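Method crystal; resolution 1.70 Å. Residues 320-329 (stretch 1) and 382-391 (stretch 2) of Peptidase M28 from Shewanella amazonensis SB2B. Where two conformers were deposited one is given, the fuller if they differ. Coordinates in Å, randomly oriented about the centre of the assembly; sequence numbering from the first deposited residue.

Stretch 1 (320-329) ELEKHYIAAE
Stretch 2, residues 382-391: ALGVPVASLR

Two near-parallel strands meet at a single β bridge and then separate, with water taking over the pairing. Strands 324-329 and 387-391 run in the same direction at 30°, their axes approaching to 4.8 Å. Ala327 lies opposite Val387 (CA-CA 4.6 Å) and bonds to the residues flanking it: Ala327 N donates to Pro386 O (3.0 Å), and Ala388 N donates to Ala327 O (3.1 Å). The same carbonyls receive CA-H...O contacts, Ile326 CA to Pro386 O at 3.4 Å and Val387 CA to Ala327 O at 3.1 Å. Beyond the bridge, Ala328 and Ala388 lie 5.3 Å apart (CA-CA). Water 1 accepts from Glu329 N (2.8 Å) and donates to Ala388 O (2.7 Å); water 2 accepts from Leu390 N (2.9 Å) and donates to Glu329 O (2.7 Å).

The strand residues are extended, from Ile326 (phi/psi -159/151) to Glu329 (-137/136) and from Val387 (-142/167) onward, whereas Tyr325 (-69/-50) interrupts the pattern. Small Ala327 packs CB against Val387 CG1 (4.0 Å; Val387 chi1 m). Ile326, tt, sets CD1 4.3 Å from Ala388 CB, and Ala328 CB meets Leu390 CD1 at 3.5 Å, with Leu390 at chi1 -70° and chi2 91°. Pro386, C-gamma exo, lacks an amide hydrogen but needs only its carbonyl for the bridge; its CG lies 3.3 Å from Tyr325 O.

Before the strands, residues 320-322 have helical angles, and His324 N bonds to Leu321 O (3.0 Å). His324 (chi1 m, chi2 57°) turns ND1 back to Glu320 O (2.9 Å), while its CB packs on Val385 CG1 (3.8 Å). Buried Val385 (t) also places CG2 3.9 Å from Leu321 CB. Leu321 and Leu383, both mt, touch through their CD1 atoms (3.6 Å). Gly384 (100/-2) suits its turn, where a CB would jam against the preceding carbonyl. Altogether 517 Å² is buried.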

# COMPACT_ATOMS: atom_id res chain seq x y z
N GLU A 320 -24.81 1.33 37.96
CA GLU A 320 -25.71 1.72 36.89
C GLU A 320 -25.96 0.59 35.88
O GLU A 320 -26.83 0.71 35.02
CB GLU A 320 -25.13 2.92 36.16
CG GLU A 320 -26.14 3.72 35.38
CD GLU A 320 -25.50 4.79 34.48
OE1 GLU A 320 -24.39 4.56 33.95
OE2 GLU A 320 -26.15 5.84 34.22
N LEU A 321 -25.18 -0.49 35.95
CA LEU A 321 -25.25 -1.54 34.90
C LEU A 321 -26.59 -2.23 34.84
O LEU A 321 -27.03 -2.70 33.79
CB LEU A 321 -24.15 -2.59 35.11
CG LEU A 321 -22.72 -2.06 34.85
CD1 LEU A 321 -21.68 -3.17 34.91
CD2 LEU A 321 -22.57 -1.29 33.54
N GLU A 322 -27.24 -2.37 35.99
CA GLU A 322 -28.53 -3.01 36.00
C GLU A 322 -29.52 -2.24 35.15
O GLU A 322 -30.43 -2.84 34.58
CB GLU A 322 -29.05 -3.09 37.44
CG GLU A 322 -30.20 -4.02 37.61
CD GLU A 322 -30.36 -4.40 39.07
OE1 GLU A 322 -31.03 -3.64 39.81
OE2 GLU A 322 -29.86 -5.49 39.46
N LYS A 323 -29.35 -0.93 35.06
CA LYS A 323 -30.19 -0.08 34.22
C LYS A 323 -29.71 0.08 32.76
O LYS A 323 -30.31 0.81 32.00
CB LYS A 323 -30.35 1.29 34.88
CG LYS A 323 -31.32 1.29 36.08
CD LYS A 323 -32.77 1.14 35.61
CE LYS A 323 -33.75 1.22 36.78
NZ LYS A 323 -35.17 1.24 36.32
N HIS A 324 -28.61 -0.58 32.38
CA HIS A 324 -28.18 -0.64 30.99
C HIS A 324 -29.05 -1.65 30.28
O HIS A 324 -29.03 -2.83 30.60
CB HIS A 324 -26.72 -1.03 30.85
CG HIS A 324 -25.79 0.10 31.09
ND1 HIS A 324 -25.80 0.82 32.27
CD2 HIS A 324 -24.87 0.69 30.29
CE1 HIS A 324 -24.90 1.78 32.19
NE2 HIS A 324 -24.33 1.74 31.00
N TYR A 325 -29.90 -1.19 29.39
CA TYR A 325 -30.84 -2.07 28.72
C TYR A 325 -30.10 -3.01 27.77
O TYR A 325 -30.30 -4.23 27.79
CB TYR A 325 -31.88 -1.22 28.00
CG TYR A 325 -32.96 -2.02 27.32
CD1 TYR A 325 -33.85 -2.82 28.05
CD2 TYR A 325 -33.12 -1.95 25.94
CE1 TYR A 325 -34.85 -3.55 27.39
CE2 TYR A 325 -34.10 -2.71 25.29
CZ TYR A 325 -34.96 -3.46 26.02
OH TYR A 325 -35.91 -4.18 25.33
N ILE A 326 -29.25 -2.44 26.92
CA ILE A 326 -28.45 -3.19 25.95
C ILE A 326 -27.30 -2.32 25.56
O ILE A 326 -27.40 -1.09 25.60
CB ILE A 326 -29.28 -3.60 24.73
CG1 ILE A 326 -28.52 -4.65 23.89
CG2 ILE A 326 -29.64 -2.38 23.88
CD1 ILE A 326 -29.47 -5.56 23.05
N ALA A 327 -26.19 -2.96 25.20
CA ALA A 327 -25.00 -2.27 24.72
C ALA A 327 -24.50 -2.87 23.41
O ALA A 327 -24.61 -4.07 23.23
CB ALA A 327 -23.88 -2.38 25.77
N ALA A 328 -23.93 -2.04 22.52
CA ALA A 328 -23.35 -2.48 21.24
C ALA A 328 -22.24 -1.53 20.84
O ALA A 328 -22.25 -0.37 21.26
CB ALA A 328 -24.39 -2.58 20.10
N GLU A 329 -21.28 -2.04 20.09
CA GLU A 329 -20.14 -1.24 19.65
C GLU A 329 -19.80 -1.50 18.18
O GLU A 329 -19.76 -2.65 17.75
CB GLU A 329 -18.91 -1.53 20.48
CG GLU A 329 -17.69 -0.80 19.97
CD GLU A 329 -16.46 -0.91 20.86
OE1 GLU A 329 -16.13 -2.04 21.25
OE2 GLU A 329 -15.83 0.16 21.17
N ALA A 382 -21.01 -10.69 31.24
CA ALA A 382 -20.67 -11.36 32.47
C ALA A 382 -21.18 -10.57 33.68
O ALA A 382 -21.31 -11.15 34.75
CB ALA A 382 -19.13 -11.58 32.55
N LEU A 383 -21.44 -9.27 33.52
CA LEU A 383 -21.98 -8.43 34.56
C LEU A 383 -23.50 -8.30 34.45
O LEU A 383 -24.14 -7.54 35.20
CB LEU A 383 -21.29 -7.06 34.53
CG LEU A 383 -19.74 -7.12 34.66
CD1 LEU A 383 -19.15 -5.74 34.41
CD2 LEU A 383 -19.35 -7.67 36.03
N GLY A 384 -24.06 -9.06 33.51
CA GLY A 384 -25.52 -9.16 33.39
C GLY A 384 -26.15 -8.31 32.31
O GLY A 384 -27.38 -8.37 32.12
N VAL A 385 -25.34 -7.55 31.61
CA VAL A 385 -25.79 -6.54 30.65
C VAL A 385 -25.93 -7.19 29.28
O VAL A 385 -24.97 -7.78 28.75
CB VAL A 385 -24.80 -5.37 30.54
CG1 VAL A 385 -25.35 -4.30 29.57
CG2 VAL A 385 -24.53 -4.78 31.94
N PRO A 386 -27.15 -7.13 28.72
CA PRO A 386 -27.34 -7.62 27.35
C PRO A 386 -26.54 -6.83 26.33
O PRO A 386 -26.23 -5.65 26.53
CB PRO A 386 -28.87 -7.42 27.12
CG PRO A 386 -29.47 -7.38 28.45
CD PRO A 386 -28.43 -6.69 29.31
N VAL A 387 -26.18 -7.48 25.23
CA VAL A 387 -25.48 -6.84 24.17
C VAL A 387 -25.99 -7.36 22.83
O VAL A 387 -26.71 -8.34 22.77
CB VAL A 387 -23.93 -7.04 24.25
CG1 VAL A 387 -23.35 -6.37 25.54
CG2 VAL A 387 -23.53 -8.52 24.10
N ALA A 388 -25.61 -6.64 21.77
CA ALA A 388 -25.76 -7.09 20.39
C ALA A 388 -24.42 -6.92 19.67
O ALA A 388 -23.60 -6.05 20.02
CB ALA A 388 -26.88 -6.31 19.67
N SER A 389 -24.20 -7.78 18.67
CA SER A 389 -23.08 -7.65 17.74
C SER A 389 -23.71 -7.43 16.37
O SER A 389 -24.36 -8.32 15.79
CB SER A 389 -22.23 -8.91 17.72
OG SER A 389 -21.44 -9.03 18.89
N LEU A 390 -23.50 -6.23 15.86
CA LEU A 390 -24.02 -5.83 14.58
C LEU A 390 -22.87 -6.11 13.60
O LEU A 390 -21.86 -5.38 13.52
CB LEU A 390 -24.43 -4.35 14.62
CG LEU A 390 -25.68 -4.07 15.48
CD1 LEU A 390 -25.25 -3.76 16.93
CD2 LEU A 390 -26.50 -2.92 14.95
N ARG A 391 -23.01 -7.22 12.89
CA ARG A 391 -21.88 -7.83 12.19
C ARG A 391 -21.59 -7.06 10.91
O ARG A 391 -22.42 -7.03 10.03
CB ARG A 391 -22.23 -9.26 11.84
CG ARG A 391 -22.53 -10.17 13.04
CD ARG A 391 -21.33 -10.37 13.94
NE ARG A 391 -21.60 -11.33 15.02
CZ ARG A 391 -20.76 -11.61 16.02
NH1 ARG A 391 -19.58 -10.99 16.12
NH2 ARG A 391 -21.12 -12.51 16.93
O HOH W 1 -21.25 -4.83 19.70
O HOH W 2 -21.18 -4.86 17.01